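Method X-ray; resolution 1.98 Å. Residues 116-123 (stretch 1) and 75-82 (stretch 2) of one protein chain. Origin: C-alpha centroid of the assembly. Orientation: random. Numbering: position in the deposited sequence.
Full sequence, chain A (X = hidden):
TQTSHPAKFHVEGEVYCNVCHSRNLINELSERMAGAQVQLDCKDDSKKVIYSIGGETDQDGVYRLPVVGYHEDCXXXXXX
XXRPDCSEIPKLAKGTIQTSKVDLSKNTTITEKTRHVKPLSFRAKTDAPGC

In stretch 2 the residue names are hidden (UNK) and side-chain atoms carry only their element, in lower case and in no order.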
ATOM      1  N   HIS A 116       2.807  -3.814 -10.179  1.00 30.53           N
ATOM      2  CA  HIS A 116       3.532  -3.580  -8.945  1.00 31.74           C
ATOM      3  C   HIS A 116       3.279  -2.174  -8.520  1.00 35.85           C
ATOM      4  O   HIS A 116       3.090  -1.262  -9.378  1.00 37.91           O
ATOM      5  CB  HIS A 116       5.047  -3.820  -9.171  1.00 37.74           C
ATOM      6  CG  HIS A 116       5.404  -5.271  -9.285  1.00 43.43           C
ATOM      7  ND1 HIS A 116       5.582  -5.909 -10.500  1.00 54.62           N
ATOM      8  CD2 HIS A 116       5.571  -6.223  -8.338  1.00 50.34           C
ATOM      9  CE1 HIS A 116       5.876  -7.181 -10.294  1.00 51.38           C
ATOM     10  NE2 HIS A 116       5.871  -7.399  -8.990  1.00 55.19           N
ATOM     11  N   VAL A 117       3.233  -1.940  -7.218  1.00 24.99           N
ATOM     12  CA  VAL A 117       3.009  -0.580  -6.720  1.00 24.15           C
ATOM     13  C   VAL A 117       4.151  -0.157  -5.774  1.00 24.52           C
ATOM     14  O   VAL A 117       4.925  -1.010  -5.329  1.00 23.86           O
ATOM     15  CB  VAL A 117       1.587  -0.449  -6.163  1.00 31.28           C
ATOM     16  CG1 VAL A 117       0.580  -0.930  -7.223  1.00 32.42           C
ATOM     17  CG2 VAL A 117       1.432  -1.271  -4.903  1.00 24.65           C
ATOM     18  N   LYS A 118       4.260   1.142  -5.477  1.00 22.91           N
ATOM     19  CA  LYS A 118       5.216   1.693  -4.564  1.00 23.55           C
ATOM     20  C   LYS A 118       4.926   1.177  -3.115  1.00 24.36           C
ATOM     21  O   LYS A 118       3.746   0.925  -2.787  1.00 23.12           O
ATOM     22  CB  LYS A 118       5.172   3.238  -4.579  1.00 26.36           C
ATOM     23  CG  LYS A 118       5.755   3.857  -5.905  1.00 33.37           C
ATOM     24  CD  LYS A 118       5.719   5.414  -5.810  1.00 40.16           C
ATOM     25  CE  LYS A 118       6.160   6.131  -7.110  1.00 50.77           C
ATOM     26  NZ  LYS A 118       6.927   7.382  -6.804  1.00 50.13           N
ATOM     27  N   PRO A 119       5.978   1.029  -2.296  1.00 24.40           N
ATOM     28  CA  PRO A 119       5.813   0.454  -0.903  1.00 26.35           C
ATOM     29  C   PRO A 119       5.157   1.449   0.062  1.00 24.54           C
ATOM     30  O   PRO A 119       5.184   2.651  -0.162  1.00 22.31           O
ATOM     31  CB  PRO A 119       7.257   0.124  -0.470  1.00 25.12           C
ATOM     32  CG  PRO A 119       8.142   0.895  -1.393  1.00 27.30           C
ATOM     33  CD  PRO A 119       7.403   1.091  -2.712  1.00 26.42           C
ATOM     34  N   LEU A 120       4.485   0.939   1.076  1.00 21.68           N
ATOM     35  CA  LEU A 120       3.879   1.768   2.121  1.00 22.31           C
ATOM     36  C   LEU A 120       4.486   1.356   3.452  1.00 20.83           C
ATOM     37  O   LEU A 120       4.954   0.228   3.599  1.00 20.81           O
ATOM     38  CB  LEU A 120       2.355   1.502   2.197  1.00 23.43           C
ATOM     39  CG  LEU A 120       1.552   1.981   0.973  1.00 25.64           C
ATOM     40  CD1 LEU A 120       0.263   1.158   0.830  1.00 25.18           C
ATOM     41  CD2 LEU A 120       1.328   3.473   1.070  1.00 24.39           C
ATOM     42  N   SER A 121       4.463   2.244   4.424  1.00 21.46           N
ATOM     43  CA  SER A 121       4.909   1.885   5.753  1.00 22.91           C
ATOM     44  C   SER A 121       3.970   2.398   6.873  1.00 21.21           C
ATOM     45  O   SER A 121       3.443   3.500   6.827  1.00 22.02           O
ATOM     46  CB  SER A 121       6.377   2.415   5.977  1.00 22.17           C
ATOM     47  OG  SER A 121       6.382   3.858   5.860  1.00 26.03           O
ATOM     48  N   PHE A 122       3.795   1.589   7.890  1.00 24.58           N
ATOM     49  CA  PHE A 122       3.421   2.092   9.191  1.00 23.95           C
ATOM     50  C   PHE A 122       4.691   2.615   9.925  1.00 25.10           C
ATOM     51  O   PHE A 122       5.813   2.284   9.577  1.00 25.46           O
ATOM     52  CB  PHE A 122       2.854   0.912  10.003  1.00 21.37           C
ATOM     53  CG  PHE A 122       1.491   0.454   9.556  1.00 22.27           C
ATOM     54  CD1 PHE A 122       0.373   1.267   9.772  1.00 23.79           C
ATOM     55  CD2 PHE A 122       1.329  -0.740   8.841  1.00 22.47           C
ATOM     56  CE1 PHE A 122      -0.905   0.892   9.322  1.00 24.86           C
ATOM     57  CE2 PHE A 122       0.046  -1.158   8.442  1.00 18.98           C
ATOM     58  CZ  PHE A 122      -1.069  -0.365   8.708  1.00 22.95           C
ATOM     59  N   ARG A 123       4.491   3.380  10.993  1.00 25.68           N
ATOM     60  CA  ARG A 123       5.616   4.044  11.648  1.00 24.32           C
ATOM     61  C   ARG A 123       5.613   3.818  13.162  1.00 27.16           C
ATOM     62  O   ARG A 123       4.581   3.809  13.754  1.00 24.01           O
ATOM     63  CB  ARG A 123       5.643   5.522  11.248  1.00 21.70           C
ATOM     64  CG  ARG A 123       6.871   6.274  11.871  1.00 23.37           C
ATOM     65  CD  ARG A 123       6.888   7.707  11.338  1.00 22.25           C
ATOM     66  NE  ARG A 123       5.763   8.500  11.766  1.00 27.48           N
ATOM     67  CZ  ARG A 123       5.581   9.768  11.401  1.00 30.89           C
ATOM     68  NH1 ARG A 123       6.405  10.345  10.505  1.00 30.43           N
ATOM     69  NH2 ARG A 123       4.571  10.434  11.879  1.00 28.72           N
ATOM     70  N   UNK A  75      -6.369   3.091  -5.999  1.00 22.38           N
ATOM     71  CA  UNK A  75      -5.237   3.233  -5.124  1.00 22.84           C
ATOM     72  C   UNK A  75      -5.288   2.346  -3.924  1.00 23.23           C
ATOM     73  O   UNK A  75      -6.391   1.908  -3.496  1.00 24.28           O
ATOM     74  o   UNK A  75      -6.573   7.346  -2.812  1.00 54.12           O
ATOM     75  o   UNK A  75      -5.652   7.428  -4.772  1.00 53.27           O
ATOM     76  c   UNK A  75      -4.990   4.704  -4.709  1.00 30.38           C
ATOM     77  c   UNK A  75      -6.073   6.787  -3.789  1.00 48.82           C
ATOM     78  c   UNK A  75      -6.043   5.243  -3.786  1.00 39.85           C
ATOM     79  N   UNK A  76      -4.098   2.040  -3.402  1.00 22.11           N
ATOM     80  CA  UNK A  76      -3.941   1.133  -2.264  1.00 21.72           C
ATOM     81  C   UNK A  76      -3.670   1.944  -0.990  1.00 26.21           C
ATOM     82  O   UNK A  76      -2.716   2.775  -0.943  1.00 21.96           O
ATOM     83  c   UNK A  76      -2.964  -0.337  -4.969  1.00 31.96           C
ATOM     84  c   UNK A  76      -2.811  -0.880  -1.230  1.00 21.89           C
ATOM     85  c   UNK A  76      -3.266  -0.906  -3.605  1.00 27.41           C
ATOM     86  c   UNK A  76      -2.883   0.041  -2.476  1.00 22.48           C
ATOM     87  N   UNK A  77      -4.479   1.700   0.063  1.00 25.93           N
ATOM     88  CA  UNK A  77      -4.217   2.326   1.389  1.00 23.37           C
ATOM     89  C   UNK A  77      -3.921   1.308   2.493  1.00 23.07           C
ATOM     90  O   UNK A  77      -4.380   0.172   2.421  1.00 23.08           O
ATOM     91  c   UNK A  77      -5.362   3.292   1.795  1.00 23.14           C
ATOM     92  c   UNK A  77      -6.721   2.628   2.108  1.00 33.11           C
ATOM     93  c   UNK A  77      -9.183   3.201   2.571  1.00 43.60           C
ATOM     94  n   UNK A  77      -9.152   1.961   3.400  1.00 41.51           N
ATOM     95  c   UNK A  77      -7.773   3.747   2.362  1.00 34.81           C
ATOM     96  N   UNK A  78      -3.097   1.699   3.473  1.00 23.56           N
ATOM     97  CA  UNK A  78      -2.890   0.853   4.664  1.00 22.81           C
ATOM     98  C   UNK A  78      -4.198   0.928   5.472  1.00 24.73           C
ATOM     99  O   UNK A  78      -4.865   1.941   5.437  1.00 26.50           O
ATOM    100  c   UNK A  78       0.593   2.104   5.936  1.00 21.84           C
ATOM    101  c   UNK A  78      -1.809   1.430   5.560  1.00 21.66           C
ATOM    102  c   UNK A  78       0.006   0.039   4.558  1.00 20.54           C
ATOM    103  c   UNK A  78      -0.397   1.445   4.960  1.00 21.77           C
ATOM    104  N   UNK A  79      -4.600  -0.157   6.113  1.00 24.37           N
ATOM    105  CA  UNK A  79      -5.799  -0.022   7.015  1.00 25.97           C
ATOM    106  C   UNK A  79      -5.373  -0.458   8.430  1.00 27.51           C
ATOM    107  O   UNK A  79      -5.443   0.353   9.382  1.00 31.75           O
ATOM    108  c   UNK A  79      -8.166  -0.745   7.517  1.00 25.34           C
ATOM    109  c   UNK A  79      -7.295  -0.785   5.077  1.00 28.68           C
ATOM    110  c   UNK A  79      -6.964  -0.945   6.580  1.00 28.69           C
ATOM    111  N   UNK A  80      -4.913  -1.696   8.578  1.00 24.53           N
ATOM    112  CA  UNK A  80      -4.477  -2.179   9.883  1.00 26.36           C
ATOM    113  C   UNK A  80      -3.064  -2.759   9.960  1.00 26.21           C
ATOM    114  O   UNK A  80      -2.640  -3.645   9.180  1.00 30.25           O
ATOM    115  c   UNK A  80      -6.887  -3.050  10.514  1.00 29.12           C
ATOM    116  c   UNK A  80      -7.226  -1.871  11.455  1.00 26.06           C
ATOM    117  c   UNK A  80      -5.382  -3.338  10.403  1.00 27.81           C
ATOM    118  c   UNK A  80      -8.704  -1.987  11.919  1.00 32.59           C
ATOM    119  n   UNK A  80      -9.075  -0.714  12.659  1.00 32.15           N
ATOM    120  N   UNK A  81      -2.391  -2.377  11.039  1.00 25.41           N
ATOM    121  CA  UNK A  81      -1.091  -2.929  11.376  1.00 23.89           C
ATOM    122  C   UNK A  81      -1.217  -4.212  12.229  1.00 33.98           C
ATOM    123  O   UNK A  81      -2.133  -4.312  13.091  1.00 29.61           O
ATOM    124  c   UNK A  81      -0.311  -1.852  12.164  1.00 22.23           C
ATOM    125  o   UNK A  81       0.956  -2.409  12.578  1.00 22.88           O
ATOM    126  N   UNK A  82      -0.307  -5.168  12.035  1.00 28.54           N
ATOM    127  CA  UNK A  82      -0.219  -6.276  12.978  1.00 33.96           C
ATOM    128  C   UNK A  82       0.779  -6.030  14.135  1.00 37.36           C
ATOM    129  O   UNK A  82       1.019  -6.941  14.918  1.00 39.59           O
ATOM    130  o   UNK A  82       1.475  -7.173  11.699  1.00 28.25           O
ATOM    131  c   UNK A  82       0.248  -7.514  12.267  1.00 28.64           C
TER

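Position 75 carries three side-chain carbons in a row, the third bearing two oxygens. That is a carboxylate on a two-carbon stem, hence Glu 75. Its CA-to-CB bond runs sideways and the acid end leads away, so it touches nothing on stretch 1.

Position 76 has four carbons and no heteroatom. The chain forks at its first carbon, with one arm two carbons long and the other a single methyl, and the CA-to-CB bond points toward stretch 1. The tip of the long arm lies 4.2 Å from CG1 of Val 117. A fork at CB with unequal arms is Ile 76, and the atom in that contact is its CD1. The short arm is used as well: Ile 76 CG2 sits 4.2 Å from CD1 of Leu 120, so the two arms reach different neighbours.

At position 77 four carbons run unbranched to a terminal nitrogen; its CA-to-CB bond points away from stretch 1, and the side chain makes no contact with it. This is Lys 77, whose amine ends on the far side of the strand.

Position 78 again shows four carbons, but the fork comes at the second. One terminal methyl packs 3.6 Å from CB of Leu 120; the other lies over a face of the Phe 122 ring, 3.8 Å from its centroid. A fork one carbon further out identifies Leu 78, its CD2 against Leu 120 and its CD1 on the ring. CD1 stands 6° off the ring normal, a CH-pi contact, and also comes within 3.3 Å of the backbone O of Ser 121. Leu 78 CB adds a contact of 3.7 Å to Phe 122 CZ.

Position 79 has one carbon carrying two more, three in all, and its CA-to-CB bond points away from stretch 1. It is Val 79. Its backbone C, 4.3 Å from Phe 122 CZ, lies at the ring edge.

Four carbons in a row ending in nitrogen return at position 80, the CA-to-CB bond again away: Lys 80. Here too the main chain makes the approach, with Lys 80 C 3.4 Å from Phe 122 CZ.

Position 81 bears one carbon and then one oxygen, and its CA-to-CB bond points toward stretch 1. Its CB stands 3.6 Å from the centroid of the Phe 122 ring, 4° off the normal. This is Ser 81, with its OG hydrogen-bonded to a residue near the stretches.

Position 82 has the same pair of atoms, set sideways and out of contact: Ser 82, whose OG is hydrogen-bonded elsewhere in the structure.

The contact works by alternation as far as 79: 76 and 78 point toward stretch 1, 77 and 79 away. At 80 the CA-to-CB bond points away again, and 81 brings the next one toward. Leu 120 and Phe 122 answer from a strand inclined at 25° to theirs. No hydrogen bond crosses; with axes 8.0 Å apart at closest approach, side chains fill the gap. Phe 122 is the keystone, its ring held between Leu 78 CD1 on one face and Ser 81 on the opposite one.

Stretch 2 75-82: EIKLVKSS
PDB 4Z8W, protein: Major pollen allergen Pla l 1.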